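Local coordinates for NADPH-dependent nitro/flavin reductase (Bacillus subtilis, PDB 3N2S) that reduces flavin, nitroaromatic compounds, quinones and azo dyes with NADPH as an FMN-containing homodimer, and also has NADH oxidase activity, at the interface of chains A and B. Residues are numbered along the deposited sequence; one frame, centred on the assembly and turned at random. Chains: chain A/B, NADPH-dependent nitro/flavin reductase.

Contact 1: the interface of chains A and B. Residues chain A 41, 43, 100-101, 105-106, 109; chain B 139, 228-229, 231, 234.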
ATOM      1  N   SER A  41      -3.942  12.360   5.612  1.00 12.50           N
ATOM      2  CA  SER A  41      -4.397  13.750   5.632  1.00 12.18           C
ATOM      3  C   SER A  41      -5.400  14.094   4.529  1.00 16.79           C
ATOM      4  O   SER A  41      -5.393  15.232   4.049  1.00 16.20           O
ATOM      5  CB  SER A  41      -3.212  14.705   5.622  1.00 14.65           C
ATOM      6  OG  SER A  41      -2.433  14.498   6.789  1.00 17.38           O
ATOM      7  N   VAL A  43      -5.373  13.518   1.490  1.00 12.35           N
ATOM      8  CA  VAL A  43      -4.696  13.950   0.254  1.00 12.22           C
ATOM      9  C   VAL A  43      -5.037  13.182  -1.005  1.00 16.19           C
ATOM     10  O   VAL A  43      -4.925  13.755  -2.101  1.00 14.93           O
ATOM     11  CB  VAL A  43      -3.170  14.219   0.406  1.00 16.64           C
ATOM     12  CG1 VAL A  43      -2.885  15.085   1.630  1.00 17.01           C
ATOM     13  CG2 VAL A  43      -2.382  12.911   0.497  1.00 16.43           C
ATOM     14  N   LEU A 100       7.513  21.530  -2.100  1.00 22.16           N
ATOM     15  CA  LEU A 100       6.870  20.908  -0.935  1.00 23.45           C
ATOM     16  C   LEU A 100       6.426  19.438  -1.182  1.00 26.67           C
ATOM     17  O   LEU A 100       6.250  18.679  -0.234  1.00 27.47           O
ATOM     18  CB  LEU A 100       5.675  21.771  -0.476  1.00 24.03           C
ATOM     19  CG  LEU A 100       5.960  23.270  -0.166  1.00 29.30           C
ATOM     20  CD1 LEU A 100       4.742  23.935   0.434  1.00 30.20           C
ATOM     21  CD2 LEU A 100       7.161  23.440   0.762  1.00 30.75           C
ATOM     22  N   LEU A 101       6.274  19.049  -2.455  1.00 19.92           N
ATOM     23  CA  LEU A 101       5.798  17.724  -2.883  1.00 18.20           C
ATOM     24  C   LEU A 101       6.920  16.740  -3.164  1.00 21.17           C
ATOM     25  O   LEU A 101       6.646  15.563  -3.409  1.00 21.63           O
ATOM     26  CB  LEU A 101       4.947  17.896  -4.184  1.00 17.55           C
ATOM     27  CG  LEU A 101       3.808  18.946  -4.161  1.00 20.81           C
ATOM     28  CD1 LEU A 101       3.329  19.255  -5.576  1.00 20.62           C
ATOM     29  CD2 LEU A 101       2.651  18.520  -3.250  1.00 20.85           C
ATOM     30  N   GLU A 105       9.030  12.074   2.705  1.00 10.49           N
ATOM     31  CA  GLU A 105       7.730  11.980   3.377  1.00 10.93           C
ATOM     32  C   GLU A 105       6.567  11.918   2.365  1.00 14.20           C
ATOM     33  O   GLU A 105       5.758  11.003   2.436  1.00 12.60           O
ATOM     34  CB  GLU A 105       7.519  13.131   4.398  1.00 11.56           C
ATOM     35  CG  GLU A 105       6.110  13.172   4.995  1.00 14.93           C
ATOM     36  CD  GLU A 105       5.589  11.985   5.807  1.00 20.77           C
ATOM     37  OE1 GLU A 105       6.353  11.038   6.101  1.00 21.05           O
ATOM     38  OE2 GLU A 105       4.404  12.034   6.203  1.00 18.70           O
HETATM   39  N   MSE A 106       6.521  12.847   1.401  1.00 11.35           N
HETATM   40  CA  MSE A 106       5.436  12.881   0.404  1.00 12.46           C
HETATM   41  C   MSE A 106       5.510  11.676  -0.546  1.00 14.98           C
HETATM   42  O   MSE A 106       4.481  11.232  -1.041  1.00 12.95           O
HETATM   43  CB  MSE A 106       5.424  14.191  -0.407  1.00 17.00           C
HETATM   44  CG  MSE A 106       4.959  15.406   0.395  1.00 27.13           C
HETATM   45 SE   MSE A 106       3.302  15.071   1.380  1.00 38.94          SE
HETATM   46  CE  MSE A 106       3.984  15.567   3.142  1.00 36.54           C
ATOM     47  N   VAL A 109       3.942   8.921   1.453  1.00 12.72           N
ATOM     48  CA  VAL A 109       2.505   9.200   1.515  1.00 12.59           C
ATOM     49  C   VAL A 109       1.803   8.734   0.239  1.00 13.63           C
ATOM     50  O   VAL A 109       0.797   8.000   0.312  1.00 11.41           O
ATOM     51  CB  VAL A 109       2.226  10.702   1.860  1.00 15.30           C
ATOM     52  CG1 VAL A 109       0.814  11.118   1.455  1.00 14.82           C
ATOM     53  CG2 VAL A 109       2.467  10.967   3.359  1.00 14.41           C
TER
ATOM     54  N   ARG B 139       5.506   8.691  12.240  1.00 15.60           N
ATOM     55  CA  ARG B 139       6.615   9.209  11.425  1.00 15.87           C
ATOM     56  C   ARG B 139       7.117  10.595  11.851  1.00 22.34           C
ATOM     57  O   ARG B 139       8.098  11.071  11.283  1.00 24.21           O
ATOM     58  CB  ARG B 139       6.300   9.161   9.911  1.00 14.80           C
ATOM     59  CG  ARG B 139       6.157   7.735   9.380  1.00 15.65           C
ATOM     60  CD  ARG B 139       6.301   7.644   7.861  1.00 13.76           C
ATOM     61  NE  ARG B 139       5.446   8.622   7.164  1.00 16.23           N
ATOM     62  CZ  ARG B 139       4.166   8.446   6.852  1.00 26.37           C
ATOM     63  NH1 ARG B 139       3.534   7.326   7.197  1.00 18.11           N
ATOM     64  NH2 ARG B 139       3.495   9.398   6.221  1.00 21.43           N
ATOM     65  N   PHE B 228      -2.243  21.955   4.463  1.00 27.49           N
ATOM     66  CA  PHE B 228      -1.483  20.752   4.796  1.00 26.31           C
ATOM     67  C   PHE B 228      -0.068  20.882   4.217  1.00 29.52           C
ATOM     68  O   PHE B 228       0.892  20.630   4.924  1.00 27.02           O
ATOM     69  CB  PHE B 228      -2.172  19.474   4.256  1.00 27.14           C
ATOM     70  CG  PHE B 228      -1.274  18.263   4.169  1.00 27.57           C
ATOM     71  CD1 PHE B 228      -0.784  17.825   2.944  1.00 30.21           C
ATOM     72  CD2 PHE B 228      -0.918  17.555   5.315  1.00 29.38           C
ATOM     73  CE1 PHE B 228       0.054  16.705   2.863  1.00 31.30           C
ATOM     74  CE2 PHE B 228      -0.077  16.438   5.233  1.00 32.27           C
ATOM     75  CZ  PHE B 228       0.395  16.014   4.004  1.00 30.30           C
HETATM   76  N   MSE B 229       0.055  21.262   2.938  1.00 29.60           N
HETATM   77  CA  MSE B 229       1.348  21.387   2.254  1.00 31.71           C
HETATM   78  C   MSE B 229       2.310  22.357   2.916  1.00 37.10           C
HETATM   79  O   MSE B 229       3.507  22.085   2.969  1.00 35.81           O
HETATM   80  CB  MSE B 229       1.174  21.764   0.774  1.00 35.21           C
HETATM   81  CG  MSE B 229       0.707  20.616  -0.107  1.00 44.62           C
HETATM   82 SE   MSE B 229       1.497  18.853   0.258  1.00 55.88          SE
HETATM   83  CE  MSE B 229       3.339  19.272   0.442  1.00 52.77           C
ATOM     84  N   GLN B 231       2.428  23.086   6.087  1.00 43.30           N
ATOM     85  CA  GLN B 231       2.687  22.612   7.456  1.00 43.67           C
ATOM     86  C   GLN B 231       4.187  22.358   7.705  1.00 48.73           C
ATOM     87  O   GLN B 231       4.973  22.374   6.752  1.00 48.20           O
ATOM     88  CB  GLN B 231       1.837  21.347   7.757  1.00 45.33           C
ATOM     89  CG  GLN B 231       2.554  19.967   7.813  1.00 68.07           C
ATOM     90  CD  GLN B 231       3.000  19.356   6.489  1.00 89.90           C
ATOM     91  OE1 GLN B 231       2.424  18.379   6.006  1.00 84.59           O
ATOM     92  NE2 GLN B 231       4.073  19.863   5.896  1.00 83.46           N
ATOM     93  N   ARG B 234       8.187  16.938   7.484  1.00 37.12           N
ATOM     94  CA  ARG B 234       8.975  15.862   8.090  1.00 35.07           C
ATOM     95  C   ARG B 234      10.178  15.640   7.166  1.00 36.36           C
ATOM     96  O   ARG B 234      10.365  14.560   6.595  1.00 33.90           O
ATOM     97  CB  ARG B 234       8.111  14.595   8.304  1.00 32.51           C
ATOM     98  CG  ARG B 234       6.875  14.881   9.162  1.00 38.35           C
ATOM     99  CD  ARG B 234       6.364  13.684   9.921  1.00 43.08           C
ATOM    100  NE  ARG B 234       5.440  12.888   9.127  1.00 41.71           N
ATOM    101  CZ  ARG B 234       4.181  12.621   9.459  1.00 47.00           C
ATOM    102  NH1 ARG B 234       3.424  11.880   8.669  1.00 26.89           N
ATOM    103  NH2 ARG B 234       3.670  13.092  10.586  1.00 33.35           N
TER
HETATM  104  O   HOH W   1      10.992  13.907   4.009  1.00 17.19           O
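B:Phe228, near the end of helix 221-229, is the apolar centre of this dimer contact. With CG anti to its backbone N (chi1 162°), its flat ring reaches chain A on several sides at once. A:Ser41 lays CB over a face of the ring, 3.6 Å from B:Phe228 CE2, a CH-pi contact for which its short side chain is well suited. Branched A:Val43 crosses at about a right angle, putting CG1 3.6 Å from B:Phe228 CE1. A:Met106, modelled as selenomethionine, comes tip to tip, its CE 3.7 Å from B:Phe228 CZ; a flexible, polarisable chain bent at chi2 and chi3 can follow the ring's outline. Next to the ring, the selenomethionine B:Met229, which is poorly ordered, crosses A:Leu101 at about a right angle, its SE 3.7 Å from A:Leu101 CD2. Farther out, A:Glu105, next to A:Met106 in the first turn of helix 104-127, sends its side chain toward two arginines. B:Arg139 grips the carboxylate side-on with NE and NH2, one nitrogen to each oxygen, its guanidinium only 32° from the carboxylate plane. B:Arg234, nearly perpendicular, adds a second salt bridge; two positive groups would probably keep the glutamate ionised. B:Arg139 NE meets the syn lone pair of A:Glu105 OE1 at 2.8 Å, whereas OE2 is met out of its plane from opposite sides, by B:Arg139 NH2 at 2.8 Å and B:Arg234 NH1 at 2.7 Å.

Contact 2: the interface of chains A and B. Residues chain A 27, 31, 48, 50, 75, 77; chain B 178, 182.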
ATOM      1  N   ILE A  27     -16.080  -1.816 -13.661  1.00 18.11           N
ATOM      2  CA  ILE A  27     -14.960  -0.852 -13.597  1.00 18.29           C
ATOM      3  C   ILE A  27     -15.321   0.261 -12.609  1.00 20.44           C
ATOM      4  O   ILE A  27     -14.498   0.637 -11.765  1.00 18.07           O
ATOM      5  CB  ILE A  27     -14.594  -0.298 -15.013  1.00 20.78           C
ATOM      6  CG1 ILE A  27     -13.975  -1.419 -15.902  1.00 20.63           C
ATOM      7  CG2 ILE A  27     -13.657   0.939 -14.920  1.00 21.53           C
ATOM      8  CD1 ILE A  27     -13.935  -1.119 -17.402  1.00 23.91           C
ATOM      9  N   VAL A  31     -13.229   1.085  -9.154  1.00 14.28           N
ATOM     10  CA  VAL A  31     -12.668   2.421  -8.929  1.00 13.80           C
ATOM     11  C   VAL A  31     -13.206   3.027  -7.613  1.00 16.66           C
ATOM     12  O   VAL A  31     -12.416   3.486  -6.789  1.00 16.56           O
ATOM     13  CB  VAL A  31     -12.851   3.360 -10.153  1.00 17.51           C
ATOM     14  CG1 VAL A  31     -12.437   4.799  -9.819  1.00 17.20           C
ATOM     15  CG2 VAL A  31     -12.071   2.838 -11.364  1.00 16.66           C
ATOM     16  N   ILE A  48      -5.441   6.446 -11.163  1.00  9.94           N
ATOM     17  CA  ILE A  48      -5.633   5.112 -11.722  1.00  8.46           C
ATOM     18  C   ILE A  48      -5.853   5.275 -13.211  1.00 15.38           C
ATOM     19  O   ILE A  48      -6.795   5.958 -13.619  1.00 16.61           O
ATOM     20  CB  ILE A  48      -6.820   4.379 -11.042  1.00 10.37           C
ATOM     21  CG1 ILE A  48      -6.691   4.370  -9.496  1.00 10.74           C
ATOM     22  CG2 ILE A  48      -6.998   2.961 -11.622  1.00 10.17           C
ATOM     23  CD1 ILE A  48      -8.004   3.980  -8.722  1.00 14.23           C
ATOM     24  N   GLY A  50      -6.909   3.422 -16.513  1.00 11.32           N
ATOM     25  CA  GLY A  50      -7.527   2.228 -17.073  1.00 12.31           C
ATOM     26  C   GLY A  50      -7.099   2.062 -18.524  1.00 20.60           C
ATOM     27  O   GLY A  50      -7.439   2.889 -19.385  1.00 22.48           O
ATOM     28  N   HIS A  75      -9.574  -5.936 -18.019  1.00 17.66           N
ATOM     29  CA  HIS A  75      -9.140  -4.528 -17.980  1.00 17.00           C
ATOM     30  C   HIS A  75      -7.771  -4.470 -17.333  1.00 19.88           C
ATOM     31  O   HIS A  75      -7.486  -5.295 -16.454  1.00 19.30           O
ATOM     32  CB  HIS A  75     -10.126  -3.651 -17.174  1.00 17.59           C
ATOM     33  CG  HIS A  75     -10.091  -2.190 -17.549  1.00 21.02           C
ATOM     34  ND1 HIS A  75     -10.278  -1.775 -18.856  1.00 23.29           N
ATOM     35  CD2 HIS A  75      -9.941  -1.094 -16.772  1.00 23.68           C
ATOM     36  CE1 HIS A  75     -10.210  -0.456 -18.837  1.00 23.06           C
ATOM     37  NE2 HIS A  75     -10.025   0.000 -17.606  1.00 23.69           N
ATOM     38  N   PHE A  77      -5.410  -1.912 -15.147  1.00 12.49           N
ATOM     39  CA  PHE A  77      -5.328  -0.673 -14.378  1.00 13.12           C
ATOM     40  C   PHE A  77      -3.876  -0.356 -14.044  1.00 16.98           C
ATOM     41  O   PHE A  77      -3.129  -1.254 -13.673  1.00 17.26           O
ATOM     42  CB  PHE A  77      -6.132  -0.781 -13.069  1.00 14.33           C
ATOM     43  CG  PHE A  77      -7.618  -1.035 -13.215  1.00 15.61           C
ATOM     44  CD1 PHE A  77      -8.525   0.024 -13.218  1.00 17.84           C
ATOM     45  CD2 PHE A  77      -8.120  -2.335 -13.261  1.00 16.49           C
ATOM     46  CE1 PHE A  77      -9.905  -0.213 -13.282  1.00 18.08           C
ATOM     47  CE2 PHE A  77      -9.501  -2.569 -13.366  1.00 17.77           C
ATOM     48  CZ  PHE A  77     -10.382  -1.505 -13.365  1.00 16.65           C
TER
ATOM     49  N   LYS B 178     -14.853  10.610  -9.468  1.00 18.79           N
ATOM     50  CA  LYS B 178     -14.207   9.524 -10.219  1.00 19.14           C
ATOM     51  C   LYS B 178     -13.268  10.038 -11.323  1.00 23.94           C
ATOM     52  O   LYS B 178     -12.127   9.585 -11.394  1.00 22.01           O
ATOM     53  CB  LYS B 178     -15.267   8.556 -10.754  1.00 19.75           C
ATOM     54  CG  LYS B 178     -14.730   7.347 -11.532  1.00 25.02           C
ATOM     55  CD  LYS B 178     -15.896   6.642 -12.215  1.00 33.35           C
ATOM     56  CE  LYS B 178     -15.465   5.508 -13.112  1.00 38.70           C
ATOM     57  NZ  LYS B 178     -16.636   4.843 -13.732  1.00 38.26           N
ATOM     58  N   TYR B 182      -9.587   8.595 -11.935  1.00 14.14           N
ATOM     59  CA  TYR B 182      -9.574   7.586 -12.987  1.00 13.97           C
ATOM     60  C   TYR B 182      -9.441   8.212 -14.359  1.00 18.78           C
ATOM     61  O   TYR B 182     -10.175   9.134 -14.687  1.00 18.78           O
ATOM     62  CB  TYR B 182     -10.815   6.688 -12.887  1.00 14.53           C
ATOM     63  CG  TYR B 182     -10.860   5.594 -13.936  1.00 15.35           C
ATOM     64  CD1 TYR B 182     -10.028   4.481 -13.848  1.00 17.90           C
ATOM     65  CD2 TYR B 182     -11.752   5.661 -15.005  1.00 16.54           C
ATOM     66  CE1 TYR B 182     -10.099   3.444 -14.789  1.00 18.09           C
ATOM     67  CE2 TYR B 182     -11.804   4.647 -15.973  1.00 16.75           C
ATOM     68  CZ  TYR B 182     -10.974   3.544 -15.863  1.00 21.06           C
ATOM     69  OH  TYR B 182     -11.028   2.544 -16.815  1.00 20.78           O
TER
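The aromatic side chain of B:Tyr182 points straight into chain A, CG anti to its own backbone N (chi1 -179°), so that the phenol hydroxyl meets the imidazole of A:His75 tip to tip. A:His75 NE2 and B:Tyr182 OH are 2.8 Å apart in a somewhat bent hydrogen bond (143° at H); either group could be the donor, and this pairing suits a tyrosine, whose hydrophobic ring ends in one polar atom. Neighbours that also touch the tyrosine hold the imidazole: A:Ile27 CD1 covers the centre of one face, while A:Phe77 CE1 lies at its edge, which probably limits its rotation. The phenol ring is sandwiched, with A:Val31 CG2 and A:Ile27 CG2 on one side of its plane and A:Gly50 CA and the A:Ile48 carbonyl O on the other. A:Val31 crosses it at about a right angle, CG2 being 3.6 Å from B:Tyr182 CD1, and its other branch, CG1, touches B:Lys178 CG at 3.8 Å. Glycine at A:Gly50 lets the ring come close to the backbone, with CA 3.6 Å from B:Tyr182 CE1. An alanine here removes the ring and hydroxyl, and with them the A:His75 bond, and would probably leave this part of the interface looser. In the fold, B:Tyr182, the first residue of strand 182-184, forms a parallel bridge with A:Ile48 of strand 46-51, so the strand probably adds to the edge of the partner's sheet, beside helix 24-35.

The C-alpha centres of contact 1 and contact 2 lie about 25 Å apart, and the two share no residue. They are linked in sequence on chain A: the 3-10 helix 40-42 and the loop after it serve contact 1, and strand 46-51, which follows closely, serves contact 2. Chain B supplies three separate segments: the 3-10 helix 136-141 and the 228-234 stretch to contact 1, and 178-182 to contact 2, so the subunits embrace at distant points, and two-fold symmetry doubles each hold. Contact 1 probably lies near the flavin, since its elements include FMN-pocket residues, so dimerisation probably shapes the cofactor site.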